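Local atomic coordinates of threonine synthase (Brucella melitensis bv. 1, PDB entry 4F4F), a protein that probably catalyses the pyridoxal 5'-phosphate-dependent conversion of O-phospho-L-homoserine and water to L-threonine and phosphate, the last step of threonine biosynthesis. Residues Ser175-Arg180 against Cys439-Arg444; Ala375-Val380 against Lys425-Val430; Asp389-Ile394 against Ala418-Ala423. One frame throughout, in Å; residues are numbered along the deposited sequence.

Contact 1 (Ser175-Arg180 against Cys439-Arg444); sequences SPVQQR and CDLMQR
With CG anti to its carbonyl carbon and the chain bent at chi3 (114°), Arg180 swings its guanidinium onto the backbone of the 3-10 turn 441-443; Met442, folded at chi2 and chi3, turns its methyl back against the arginine. This joins helix 176-183, the helix of the beta-alpha-beta crossover from strand 163-170 to the parallel strand 190-196, to the loop entering strand 449-452 at the edge of the same sheet. Arg180 NH1 donates to Arg444 O at 3.1 Å, nearly along the C=O axis and close to the guanidinium plane, with an N-H...O angle of 157°. Met442 O instead lies over the guanidinium face, 3.3 Å from Arg180 CZ, at angles too poor for a hydrogen bond from Arg180 NE or NH1. Glu446 adds a salt bridge to Arg180 NH2. Met442 CE touches both Arg180 CD (3.5 Å) and Pro176 CB (3.7 Å). Val177 and Leu441 cross at about a right angle, Val177 CG1 touching Leu441 CD2 at 3.8 Å, while Leu441 CD1 packs on Arg180 CB. Within the loop, Arg444 grips Asp440 side-on: its NE reaches Asp440 OD2, and its NH2 meets the syn lone pair of Asp440 OD1 at 2.7 Å.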
ATOM      1  N   SER A 175     -18.347   6.376  -4.051  1.00 25.36           N
ATOM      2  CA  SER A 175     -18.866   5.534  -5.125  1.00 27.92           C
ATOM      3  C   SER A 175     -19.646   4.349  -4.554  1.00 27.70           C
ATOM      4  O   SER A 175     -19.277   3.823  -3.490  1.00 26.03           O
ATOM      5  CB  SER A 175     -17.706   4.994  -5.955  1.00 30.01           C
ATOM      6  OG  SER A 175     -16.998   6.053  -6.577  1.00 32.28           O
ATOM      7  N   PRO A 176     -20.697   3.893  -5.266  1.00 29.97           N
ATOM      8  CA  PRO A 176     -21.512   2.790  -4.752  1.00 29.84           C
ATOM      9  C   PRO A 176     -20.742   1.521  -4.394  1.00 28.95           C
ATOM     10  O   PRO A 176     -20.920   1.025  -3.287  1.00 28.11           O
ATOM     11  CB  PRO A 176     -22.522   2.560  -5.881  1.00 32.60           C
ATOM     12  CG  PRO A 176     -22.745   3.959  -6.377  1.00 33.34           C
ATOM     13  CD  PRO A 176     -21.350   4.527  -6.429  1.00 32.31           C
ATOM     14  N   VAL A 177     -19.878   1.020  -5.273  1.00 30.18           N
ATOM     15  CA  VAL A 177     -19.107  -0.196  -4.966  1.00 30.19           C
ATOM     16  C   VAL A 177     -18.253  -0.014  -3.686  1.00 28.41           C
ATOM     17  O   VAL A 177     -18.292  -0.827  -2.750  1.00 25.91           O
ATOM     18  CB  VAL A 177     -18.170  -0.613  -6.136  1.00 32.02           C
ATOM     19  CG1 VAL A 177     -17.216  -1.724  -5.712  1.00 31.17           C
ATOM     20  CG2 VAL A 177     -18.968  -1.076  -7.352  1.00 34.98           C
ATOM     21  N   GLN A 178     -17.506   1.085  -3.656  1.00 27.86           N
ATOM     22  CA  GLN A 178     -16.633   1.376  -2.528  1.00 26.38           C
ATOM     23  C   GLN A 178     -17.422   1.491  -1.228  1.00 24.54           C
ATOM     24  O   GLN A 178     -17.009   0.932  -0.201  1.00 23.36           O
ATOM     25  CB  GLN A 178     -15.809   2.654  -2.789  1.00 26.81           C
ATOM     26  CG  GLN A 178     -14.592   2.436  -3.695  1.00 28.94           C
ATOM     27  CD  GLN A 178     -14.933   2.317  -5.168  1.00 31.29           C
ATOM     28  OE1 GLN A 178     -16.111   2.343  -5.553  1.00 33.03           O
ATOM     29  NE2 GLN A 178     -13.899   2.180  -6.014  1.00 32.23           N
ATOM     30  N   GLN A 179     -18.559   2.190  -1.248  1.00 24.18           N
ATOM     31  CA  GLN A 179     -19.338   2.324  -0.019  1.00 23.17           C
ATOM     32  C   GLN A 179     -19.864   0.972   0.508  1.00 23.57           C
ATOM     33  O   GLN A 179     -19.815   0.688   1.728  1.00 22.70           O
ATOM     34  CB  GLN A 179     -20.496   3.324  -0.164  1.00 23.78           C
ATOM     35  CG  GLN A 179     -21.187   3.589   1.169  1.00 22.78           C
ATOM     36  CD  GLN A 179     -22.282   4.631   1.081  1.00 23.17           C
ATOM     37  OE1 GLN A 179     -22.002   5.824   1.062  1.00 22.56           O
ATOM     38  NE2 GLN A 179     -23.531   4.187   1.029  1.00 24.87           N
ATOM     39  N   ARG A 180     -20.358   0.147  -0.400  1.00 26.29           N
ATOM     40  CA  ARG A 180     -20.903  -1.144  -0.014  1.00 28.02           C
ATOM     41  C   ARG A 180     -19.839  -2.028   0.624  1.00 26.09           C
ATOM     42  O   ARG A 180     -20.124  -2.726   1.576  1.00 24.54           O
ATOM     43  CB  ARG A 180     -21.538  -1.833  -1.201  1.00 31.90           C
ATOM     44  CG  ARG A 180     -22.798  -1.135  -1.659  1.00 35.21           C
ATOM     45  CD  ARG A 180     -23.632  -2.015  -2.559  1.00 39.68           C
ATOM     46  NE  ARG A 180     -24.904  -2.367  -1.925  1.00 42.60           N
ATOM     47  CZ  ARG A 180     -26.008  -1.618  -1.966  1.00 46.35           C
ATOM     48  NH1 ARG A 180     -27.111  -2.022  -1.342  1.00 48.58           N
ATOM     49  NH2 ARG A 180     -26.033  -0.459  -2.622  1.00 48.86           N
ATOM     50  N   CYS A 439     -20.644 -10.977  -7.161  1.00 50.49           N
ATOM     51  CA  CYS A 439     -21.669 -10.544  -8.089  1.00 53.20           C
ATOM     52  C   CYS A 439     -22.931 -10.059  -7.369  1.00 52.58           C
ATOM     53  O   CYS A 439     -23.758  -9.397  -7.976  1.00 54.13           O
ATOM     54  CB  CYS A 439     -22.019 -11.658  -9.066  1.00 57.33           C
ATOM     55  SG  CYS A 439     -23.057 -12.952  -8.342  1.00 61.25           S
ATOM     56  N   ASP A 440     -23.064 -10.369  -6.077  1.00 51.32           N
ATOM     57  CA  ASP A 440     -24.233  -9.955  -5.281  1.00 50.72           C
ATOM     58  C   ASP A 440     -24.012  -8.654  -4.490  1.00 46.35           C
ATOM     59  O   ASP A 440     -24.901  -8.202  -3.765  1.00 45.57           O
ATOM     60  CB  ASP A 440     -24.622 -11.080  -4.304  1.00 52.26           C
ATOM     61  CG  ASP A 440     -23.630 -11.227  -3.161  1.00 50.85           C
ATOM     62  OD1 ASP A 440     -22.422 -11.401  -3.437  1.00 51.27           O
ATOM     63  OD2 ASP A 440     -24.039 -11.142  -1.982  1.00 50.46           O
ATOM     64  N   LEU A 441     -22.837  -8.051  -4.634  1.00 43.65           N
ATOM     65  CA  LEU A 441     -22.415  -6.936  -3.777  1.00 40.29           C
ATOM     66  C   LEU A 441     -23.449  -5.830  -3.662  1.00 40.59           C
ATOM     67  O   LEU A 441     -23.691  -5.307  -2.572  1.00 38.27           O
ATOM     68  CB  LEU A 441     -21.127  -6.326  -4.313  1.00 38.34           C
ATOM     69  CG  LEU A 441     -20.558  -5.079  -3.622  1.00 35.16           C
ATOM     70  CD1 LEU A 441     -20.250  -5.290  -2.145  1.00 32.95           C
ATOM     71  CD2 LEU A 441     -19.319  -4.658  -4.381  1.00 34.76           C
ATOM     72  N   MET A 442     -24.045  -5.476  -4.792  1.00 43.75           N
ATOM     73  CA  MET A 442     -24.991  -4.371  -4.842  1.00 45.87           C
ATOM     74  C   MET A 442     -26.339  -4.692  -4.171  1.00 46.29           C
ATOM     75  O   MET A 442     -27.206  -3.827  -4.113  1.00 45.97           O
ATOM     76  CB  MET A 442     -25.180  -3.902  -6.296  1.00 50.07           C
ATOM     77  CG  MET A 442     -23.892  -3.478  -7.003  1.00 51.65           C
ATOM     78  SD  MET A 442     -22.784  -2.383  -6.059  1.00 55.08           S
ATOM     79  CE  MET A 442     -23.844  -0.938  -5.877  1.00 50.92           C
ATOM     80  N   GLN A 443     -26.513  -5.923  -3.675  1.00 47.01           N
ATOM     81  CA  GLN A 443     -27.741  -6.327  -2.953  1.00 47.92           C
ATOM     82  C   GLN A 443     -27.509  -6.524  -1.464  1.00 45.01           C
ATOM     83  O   GLN A 443     -28.446  -6.788  -0.725  1.00 45.52           O
ATOM     84  CB  GLN A 443     -28.318  -7.638  -3.518  1.00 51.56           C
ATOM     85  CG  GLN A 443     -29.166  -7.456  -4.753  1.00 54.44           C
ATOM     86  CD  GLN A 443     -28.327  -7.194  -5.985  1.00 55.72           C
ATOM     87  OE1 GLN A 443     -27.539  -8.050  -6.416  1.00 57.08           O
ATOM     88  NE2 GLN A 443     -28.486  -6.000  -6.560  1.00 55.56           N
ATOM     89  N   ARG A 444     -26.270  -6.408  -1.021  1.00 41.39           N
ATOM     90  CA  ARG A 444     -25.952  -6.622   0.385  1.00 40.24           C
ATOM     91  C   ARG A 444     -26.492  -5.416   1.194  1.00 38.99           C
ATOM     92  O   ARG A 444     -26.526  -4.290   0.674  1.00 37.76           O
ATOM     93  CB  ARG A 444     -24.444  -6.790   0.543  1.00 38.24           C
ATOM     94  CG  ARG A 444     -23.866  -7.877  -0.353  1.00 40.03           C
ATOM     95  CD  ARG A 444     -22.372  -8.119  -0.147  1.00 38.58           C
ATOM     96  NE  ARG A 444     -21.915  -9.257  -0.948  1.00 40.72           N
ATOM     97  CZ  ARG A 444     -20.669  -9.746  -0.963  1.00 39.70           C
ATOM     98  NH1 ARG A 444     -19.730  -9.194  -0.244  1.00 37.35           N
ATOM     99  NH2 ARG A 444     -20.369 -10.791  -1.724  1.00 42.54           N
TER

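Contact 2 (Ala375-Val380 against Lys425-Val430); sequences ATIESV and KAACGV
Ile377 CB already sits 3.9 Å from Ala427 CB, so the branch point of this side chain, and not just its end, is pressed against the facing helix. From there the two arms diverge. CG2, anti to the backbone N, reaches Cys428 SG at 3.9 Å and also borders the Ala427 methyl. CG1, anti to the carbonyl carbon, runs past Ala393 of helix 390-402, and an extended chi2 (169°) brings the tip, CD1, back to Ala427 CB at 3.9 Å. Ala427 CB is thus met by the base, one branch and the tip of a single isoleucine. This is an apolar helix-helix interface in the alpha/beta domain built on the six-stranded mixed sheet: helix 370-384, which follows edge strand 363-367, lies against the C-terminal part of helix 421-428, which comes after strand 409-413. The backbones come very near one another, with Glu378 CA 4.9 Å from Cys428 CA, a spacing allowed by the small side chains of Ala427 and Cys428. Glu378 contributes its aliphatic part, CB lying 3.6 Å from Ala427 O; a bend at chi2 (-83°) then leads the carboxylate away, toward a weak bond with Ser382 OG. Cys428 SG occupies the crowded position between backbone N and carbonyl carbon (chi1 69°), where it accepts a weak hydrogen bond from Val430 N at 3.7 Å. Between these two residues Gly429 leaves the helical conformation with positive phi, its N bonded to Lys425 O at 2.6 Å.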
ATOM      1  N   ALA A 375      -6.059   5.693 -23.596  1.00 19.41           N
ATOM      2  CA  ALA A 375      -5.583   5.132 -24.851  1.00 19.56           C
ATOM      3  C   ALA A 375      -4.958   3.744 -24.582  1.00 18.68           C
ATOM      4  O   ALA A 375      -5.168   2.823 -25.351  1.00 18.87           O
ATOM      5  CB  ALA A 375      -4.583   6.088 -25.523  1.00 19.85           C
ATOM      6  N   THR A 376      -4.203   3.632 -23.488  1.00 18.09           N
ATOM      7  CA  THR A 376      -3.608   2.368 -23.058  1.00 17.53           C
ATOM      8  C   THR A 376      -4.665   1.328 -22.712  1.00 17.35           C
ATOM      9  O   THR A 376      -4.583   0.176 -23.170  1.00 16.93           O
ATOM     10  CB  THR A 376      -2.675   2.596 -21.874  1.00 17.10           C
ATOM     11  OG1 THR A 376      -1.763   3.662 -22.203  1.00 17.55           O
ATOM     12  CG2 THR A 376      -1.899   1.322 -21.519  1.00 16.15           C
ATOM     13  N   ILE A 377      -5.704   1.708 -21.977  1.00 17.67           N
ATOM     14  CA  ILE A 377      -6.799   0.729 -21.706  1.00 17.87           C
ATOM     15  C   ILE A 377      -7.379   0.208 -23.024  1.00 19.04           C
ATOM     16  O   ILE A 377      -7.532  -0.985 -23.227  1.00 18.60           O
ATOM     17  CB  ILE A 377      -7.945   1.294 -20.818  1.00 17.95           C
ATOM     18  CG1 ILE A 377      -7.431   1.685 -19.413  1.00 17.20           C
ATOM     19  CG2 ILE A 377      -9.082   0.275 -20.727  1.00 17.86           C
ATOM     20  CD1 ILE A 377      -8.415   2.492 -18.585  1.00 17.78           C
ATOM     21  N   GLU A 378      -7.685   1.118 -23.937  1.00 20.99           N
ATOM     22  CA  GLU A 378      -8.311   0.728 -25.185  1.00 22.52           C
ATOM     23  C   GLU A 378      -7.394  -0.146 -26.050  1.00 22.03           C
ATOM     24  O   GLU A 378      -7.855  -1.151 -26.564  1.00 21.61           O
ATOM     25  CB  GLU A 378      -8.806   1.959 -25.941  1.00 24.73           C
ATOM     26  CG  GLU A 378      -9.812   1.629 -27.029  1.00 27.25           C
ATOM     27  CD  GLU A 378      -9.159   1.189 -28.313  1.00 29.45           C
ATOM     28  OE1 GLU A 378      -7.950   1.468 -28.505  1.00 31.71           O
ATOM     29  OE2 GLU A 378      -9.853   0.585 -29.151  1.00 33.48           O
ATOM     30  N   SER A 379      -6.101   0.193 -26.168  1.00 21.81           N
ATOM     31  CA  SER A 379      -5.192  -0.612 -26.998  1.00 21.82           C
ATOM     32  C   SER A 379      -4.943  -1.994 -26.422  1.00 20.37           C
ATOM     33  O   SER A 379      -4.957  -2.948 -27.166  1.00 20.23           O
ATOM     34  CB  SER A 379      -3.828   0.051 -27.312  1.00 22.24           C
ATOM     35  OG  SER A 379      -3.058   0.194 -26.164  1.00 22.89           O
ATOM     36  N   VAL A 380      -4.695  -2.094 -25.122  1.00 19.21           N
ATOM     37  CA  VAL A 380      -4.493  -3.413 -24.496  1.00 18.51           C
ATOM     38  C   VAL A 380      -5.750  -4.309 -24.612  1.00 18.65           C
ATOM     39  O   VAL A 380      -5.638  -5.512 -24.884  1.00 18.10           O
ATOM     40  CB  VAL A 380      -3.979  -3.308 -23.054  1.00 17.54           C
ATOM     41  CG1 VAL A 380      -3.809  -4.687 -22.444  1.00 16.93           C
ATOM     42  CG2 VAL A 380      -2.635  -2.583 -23.021  1.00 17.22           C
ATOM     43  N   LYS A 425     -15.060   2.514 -18.771  1.00 23.65           N
ATOM     44  CA  LYS A 425     -16.124   2.647 -19.786  1.00 25.06           C
ATOM     45  C   LYS A 425     -15.818   3.791 -20.754  1.00 25.14           C
ATOM     46  O   LYS A 425     -15.945   3.638 -22.005  1.00 25.23           O
ATOM     47  CB  LYS A 425     -17.490   2.869 -19.095  1.00 26.78           C
ATOM     48  CG  LYS A 425     -18.669   3.174 -20.026  1.00 29.18           C
ATOM     49  CD  LYS A 425     -19.443   1.905 -20.382  1.00 30.59           C
ATOM     50  CE  LYS A 425     -20.520   2.126 -21.433  1.00 32.08           C
ATOM     51  NZ  LYS A 425     -21.900   2.256 -20.869  1.00 34.28           N
ATOM     52  N   ALA A 426     -15.446   4.938 -20.180  1.00 24.79           N
ATOM     53  CA  ALA A 426     -15.048   6.113 -20.967  1.00 25.26           C
ATOM     54  C   ALA A 426     -13.890   5.762 -21.910  1.00 24.55           C
ATOM     55  O   ALA A 426     -13.878   6.182 -23.046  1.00 24.87           O
ATOM     56  CB  ALA A 426     -14.665   7.284 -20.056  1.00 25.27           C
ATOM     57  N   ALA A 427     -12.948   4.950 -21.448  1.00 23.34           N
ATOM     58  CA  ALA A 427     -11.763   4.632 -22.243  1.00 23.14           C
ATOM     59  C   ALA A 427     -12.047   3.689 -23.390  1.00 23.42           C
ATOM     60  O   ALA A 427     -11.489   3.848 -24.471  1.00 24.12           O
ATOM     61  CB  ALA A 427     -10.666   4.031 -21.358  1.00 21.58           C
ATOM     62  N   CYS A 428     -12.870   2.683 -23.156  1.00 23.32           N
ATOM     63  CA  CYS A 428     -13.007   1.599 -24.129  1.00 23.91           C
ATOM     64  C   CYS A 428     -14.404   1.099 -24.360  1.00 25.07           C
ATOM     65  O   CYS A 428     -14.581   0.174 -25.121  1.00 25.27           O
ATOM     66  CB  CYS A 428     -12.132   0.411 -23.692  1.00 22.77           C
ATOM     67  SG  CYS A 428     -12.662  -0.465 -22.195  1.00 21.89           S
ATOM     68  N   GLY A 429     -15.397   1.684 -23.697  1.00 26.29           N
ATOM     69  CA  GLY A 429     -16.781   1.265 -23.878  1.00 27.48           C
ATOM     70  C   GLY A 429     -17.231   0.020 -23.142  1.00 27.87           C
ATOM     71  O   GLY A 429     -18.399  -0.364 -23.254  1.00 28.48           O
ATOM     72  N   VAL A 430     -16.341  -0.646 -22.414  1.00 28.13           N
ATOM     73  CA  VAL A 430     -16.741  -1.842 -21.673  1.00 28.75           C
ATOM     74  C   VAL A 430     -17.172  -1.448 -20.257  1.00 29.27           C
ATOM     75  O   VAL A 430     -16.512  -0.633 -19.601  1.00 28.60           O
ATOM     76  CB  VAL A 430     -15.603  -2.870 -21.620  1.00 29.05           C
ATOM     77  CG1 VAL A 430     -15.886  -3.948 -20.570  1.00 28.72           C
ATOM     78  CG2 VAL A 430     -15.389  -3.474 -22.998  1.00 29.48           C
TER

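Contact 3 (Asp389-Ile394 against Ala418-Ala423); sequences DPHSAI and AKFPDA. With PLP (pyridoxal-5'-phosphate), chain C.
His391 and Phe420 form the tight part of this contact, at the wall of the cofactor pocket. His391 CE1 stands over the Phe420 face near the rim, 3.4 Å from Phe420 CE2; the ring planes meet obliquely at 58°. One face of the imidazole carries the C2A methyl of PLP, and His391 CD2 lies 3.7 Å from PLP N1. Asp389 and Ser312 fix the ring's rotation: His391 ND1 donates to the syn lone pair of Asp389 OD1 at 2.8 Å, exactly in the ring plane and almost straight (173°). Ser312 N donates to His391 NE2, consistent with a neutral imidazole protonated at ND1. Asp389 is also the N-cap of helix 390-402, its OD2 taking two bonds, from Ser392 N (2.9 Å) and from Ser392 OG (2.7 Å). Asp389 OD1 additionally lies alongside the phenyl ring, 3.4 Å from Phe420 CD2. Packing is looser toward the partly exposed Ala423, where the contacts are purely apolar: Pro390 CD rests on Phe420 CB at 3.8 Å, and Pro390 CG reaches Ala423 CB at 3.9 Å. The contact therefore brings together the starts of helices 390-402 and 421-428, which flank strand 409-413 in sequence; helix 370-384 packs on Pro390 and Ala393, while helix 176-183, the crossover helix of the five-stranded parallel sheet, touches Lys419.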
ATOM      1  N   ASP A 389      -7.746  -1.529 -15.367  1.00 15.20           N
ATOM      2  CA  ASP A 389      -8.211  -0.348 -14.666  1.00 15.46           C
ATOM      3  C   ASP A 389      -7.229   0.813 -15.000  1.00 15.39           C
ATOM      4  O   ASP A 389      -6.138   0.595 -15.571  1.00 14.98           O
ATOM      5  CB  ASP A 389      -8.342  -0.619 -13.144  1.00 15.14           C
ATOM      6  CG  ASP A 389      -7.283   0.085 -12.327  1.00 14.79           C
ATOM      7  OD1 ASP A 389      -7.609   1.092 -11.682  1.00 14.84           O
ATOM      8  OD2 ASP A 389      -6.121  -0.363 -12.346  1.00 14.34           O
ATOM      9  N   PRO A 390      -7.581   2.044 -14.628  1.00 15.85           N
ATOM     10  CA  PRO A 390      -6.710   3.189 -14.978  1.00 15.98           C
ATOM     11  C   PRO A 390      -5.346   3.226 -14.271  1.00 15.54           C
ATOM     12  O   PRO A 390      -4.351   3.509 -14.914  1.00 15.34           O
ATOM     13  CB  PRO A 390      -7.548   4.413 -14.608  1.00 16.61           C
ATOM     14  CG  PRO A 390      -8.747   3.915 -13.886  1.00 16.84           C
ATOM     15  CD  PRO A 390      -8.901   2.465 -14.131  1.00 16.49           C
ATOM     16  N   HIS A 391      -5.298   2.898 -12.982  1.00 15.50           N
ATOM     17  CA  HIS A 391      -4.034   2.871 -12.265  1.00 15.17           C
ATOM     18  C   HIS A 391      -3.090   1.869 -12.937  1.00 14.65           C
ATOM     19  O   HIS A 391      -1.918   2.166 -13.206  1.00 14.72           O
ATOM     20  CB  HIS A 391      -4.226   2.494 -10.789  1.00 15.21           C
ATOM     21  CG  HIS A 391      -5.228   3.339 -10.036  1.00 16.16           C
ATOM     22  ND1 HIS A 391      -6.563   3.120 -10.087  1.00 16.60           N
ATOM     23  CD2 HIS A 391      -5.043   4.406  -9.168  1.00 16.80           C
ATOM     24  CE1 HIS A 391      -7.187   3.998  -9.291  1.00 17.34           C
ATOM     25  NE2 HIS A 391      -6.253   4.797  -8.739  1.00 17.42           N
ATOM     26  N   SER A 392      -3.597   0.678 -13.216  1.00 14.34           N
ATOM     27  CA  SER A 392      -2.798  -0.367 -13.844  1.00 14.12           C
ATOM     28  C   SER A 392      -2.379  -0.008 -15.262  1.00 14.32           C
ATOM     29  O   SER A 392      -1.256  -0.291 -15.676  1.00 13.94           O
ATOM     30  CB  SER A 392      -3.577  -1.673 -13.865  1.00 14.23           C
ATOM     31  OG  SER A 392      -4.045  -2.008 -12.561  1.00 14.23           O
ATOM     32  N   ALA A 393      -3.260   0.670 -15.985  1.00 14.62           N
ATOM     33  CA  ALA A 393      -2.926   1.126 -17.319  1.00 14.95           C
ATOM     34  C   ALA A 393      -1.801   2.156 -17.297  1.00 15.00           C
ATOM     35  O   ALA A 393      -0.981   2.185 -18.211  1.00 15.02           O
ATOM     36  CB  ALA A 393      -4.162   1.668 -18.029  1.00 15.42           C
ATOM     37  N   ILE A 394      -1.776   3.024 -16.279  1.00 15.00           N
ATOM     38  CA  ILE A 394      -0.634   3.914 -16.070  1.00 14.95           C
ATOM     39  C   ILE A 394       0.651   3.122 -16.012  1.00 14.40           C
ATOM     40  O   ILE A 394       1.607   3.431 -16.716  1.00 14.38           O
ATOM     41  CB  ILE A 394      -0.821   4.839 -14.839  1.00 15.04           C
ATOM     42  CG1 ILE A 394      -1.955   5.830 -15.168  1.00 15.81           C
ATOM     43  CG2 ILE A 394       0.480   5.596 -14.508  1.00 15.14           C
ATOM     44  CD1 ILE A 394      -2.404   6.780 -14.055  1.00 16.27           C
ATOM     45  N   ALA A 418     -13.352  -3.292 -12.374  1.00 19.45           N
ATOM     46  CA  ALA A 418     -14.669  -3.013 -11.806  1.00 20.75           C
ATOM     47  C   ALA A 418     -14.660  -2.030 -10.634  1.00 21.04           C
ATOM     48  O   ALA A 418     -15.716  -1.563 -10.249  1.00 21.91           O
ATOM     49  CB  ALA A 418     -15.400  -4.298 -11.408  1.00 20.74           C
ATOM     50  N   LYS A 419     -13.488  -1.719 -10.082  1.00 21.17           N
ATOM     51  CA  LYS A 419     -13.353  -0.715  -9.028  1.00 21.79           C
ATOM     52  C   LYS A 419     -13.425   0.712  -9.566  1.00 22.92           C
ATOM     53  O   LYS A 419     -13.645   1.649  -8.786  1.00 23.33           O
ATOM     54  CB  LYS A 419     -12.030  -0.880  -8.249  1.00 22.06           C
ATOM     55  CG  LYS A 419     -12.035  -1.916  -7.130  1.00 22.33           C
ATOM     56  CD  LYS A 419     -13.135  -1.589  -6.110  1.00 23.65           C
ATOM     57  CE  LYS A 419     -12.735  -1.719  -4.642  1.00 23.52           C
ATOM     58  NZ  LYS A 419     -11.467  -1.100  -4.219  1.00 23.12           N
ATOM     59  N   PHE A 420     -13.226   0.887 -10.878  1.00 23.22           N
ATOM     60  CA  PHE A 420     -13.223   2.223 -11.503  1.00 23.58           C
ATOM     61  C   PHE A 420     -13.935   2.124 -12.837  1.00 24.22           C
ATOM     62  O   PHE A 420     -13.356   2.416 -13.882  1.00 24.54           O
ATOM     63  CB  PHE A 420     -11.777   2.723 -11.616  1.00 22.98           C
ATOM     64  CG  PHE A 420     -11.124   2.885 -10.270  1.00 22.65           C
ATOM     65  CD1 PHE A 420     -11.443   3.968  -9.465  1.00 22.80           C
ATOM     66  CD2 PHE A 420     -10.310   1.883  -9.753  1.00 21.84           C
ATOM     67  CE1 PHE A 420     -10.909   4.090  -8.198  1.00 22.79           C
ATOM     68  CE2 PHE A 420      -9.776   1.991  -8.497  1.00 21.79           C
ATOM     69  CZ  PHE A 420     -10.075   3.096  -7.711  1.00 22.01           C
ATOM     70  N   PRO A 421     -15.212   1.717 -12.801  1.00 24.77           N
ATOM     71  CA  PRO A 421     -15.938   1.433 -14.017  1.00 25.41           C
ATOM     72  C   PRO A 421     -16.142   2.663 -14.919  1.00 25.96           C
ATOM     73  O   PRO A 421     -16.156   2.508 -16.133  1.00 25.74           O
ATOM     74  CB  PRO A 421     -17.280   0.913 -13.500  1.00 26.19           C
ATOM     75  CG  PRO A 421     -17.473   1.614 -12.195  1.00 26.30           C
ATOM     76  CD  PRO A 421     -16.094   1.701 -11.615  1.00 25.37           C
ATOM     77  N   ASP A 422     -16.279   3.864 -14.344  1.00 25.69           N
ATOM     78  CA  ASP A 422     -16.539   5.069 -15.171  1.00 26.79           C
ATOM     79  C   ASP A 422     -15.388   5.337 -16.147  1.00 25.21           C
ATOM     80  O   ASP A 422     -15.593   5.598 -17.354  1.00 24.83           O
ATOM     81  CB  ASP A 422     -16.733   6.333 -14.313  1.00 28.13           C
ATOM     82  CG  ASP A 422     -18.063   6.359 -13.570  1.00 30.27           C
ATOM     83  OD1 ASP A 422     -18.913   5.483 -13.792  1.00 32.14           O
ATOM     84  OD2 ASP A 422     -18.250   7.293 -12.756  1.00 32.19           O
ATOM     85  N   ALA A 423     -14.184   5.319 -15.603  1.00 23.38           N
ATOM     86  CA  ALA A 423     -13.007   5.616 -16.387  1.00 22.81           C
ATOM     87  C   ALA A 423     -12.786   4.510 -17.418  1.00 22.33           C
ATOM     88  O   ALA A 423     -12.422   4.788 -18.542  1.00 22.33           O
ATOM     89  CB  ALA A 423     -11.802   5.743 -15.489  1.00 22.08           C
TER
HETATM   90  N1  PLP C 501      -2.930   1.964  -7.362  1.00 27.62           N
HETATM   91  C2  PLP C 501      -4.041   1.677  -6.582  1.00 28.25           C
HETATM   92  C2A PLP C 501      -5.287   0.997  -7.107  1.00 25.07           C
HETATM   93  C3  PLP C 501      -4.021   2.028  -5.133  1.00 28.17           C
HETATM   94  O3  PLP C 501      -5.122   1.735  -4.352  1.00 27.53           O
HETATM   95  C4  PLP C 501      -2.781   2.709  -4.612  1.00 28.03           C
HETATM   96  C4A PLP C 501      -2.622   3.106  -3.179  1.00 29.41           C
HETATM   97  C5  PLP C 501      -1.645   2.958  -5.534  1.00 29.49           C
HETATM   98  C6  PLP C 501      -1.795   2.548  -6.880  1.00 28.80           C
HETATM   99  C5A PLP C 501      -0.356   3.606  -4.987  1.00 30.33           C
HETATM  100  O4P PLP C 501       0.356   2.785  -3.970  1.00 32.53           O
HETATM  101  P   PLP C 501       1.622   3.280  -3.042  1.00 30.14           P
HETATM  102  O1P PLP C 501       2.627   3.871  -4.019  1.00 31.48           O
HETATM  103  O2P PLP C 501       1.002   4.300  -2.108  1.00 29.36           O
HETATM  104  O3P PLP C 501       2.158   2.080  -2.291  1.00 31.51           O

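Contact 3 is the buried one and the only one of the three that touches the cofactor; contact 2 is partly buried, and contact 1 lies at the surface. Contacts 2 and 3 both use helix 421-428, in its later and its first turns respectively, and their centres are about 9 Å apart, with Ile377 packing directly on Ala393 and Pro390. Contact 1 joins a helix and a loop that connect to strands of the five-stranded sheet, yet meets contact 3 through Gln178 NE2, which probably bonds to Lys419 O at 2.8 Å. Chemistry follows place: charge on carbonyls and a salt bridge at the surface, plain apolar packing between helices, and an oriented histidine-carboxylate pair beside PLP.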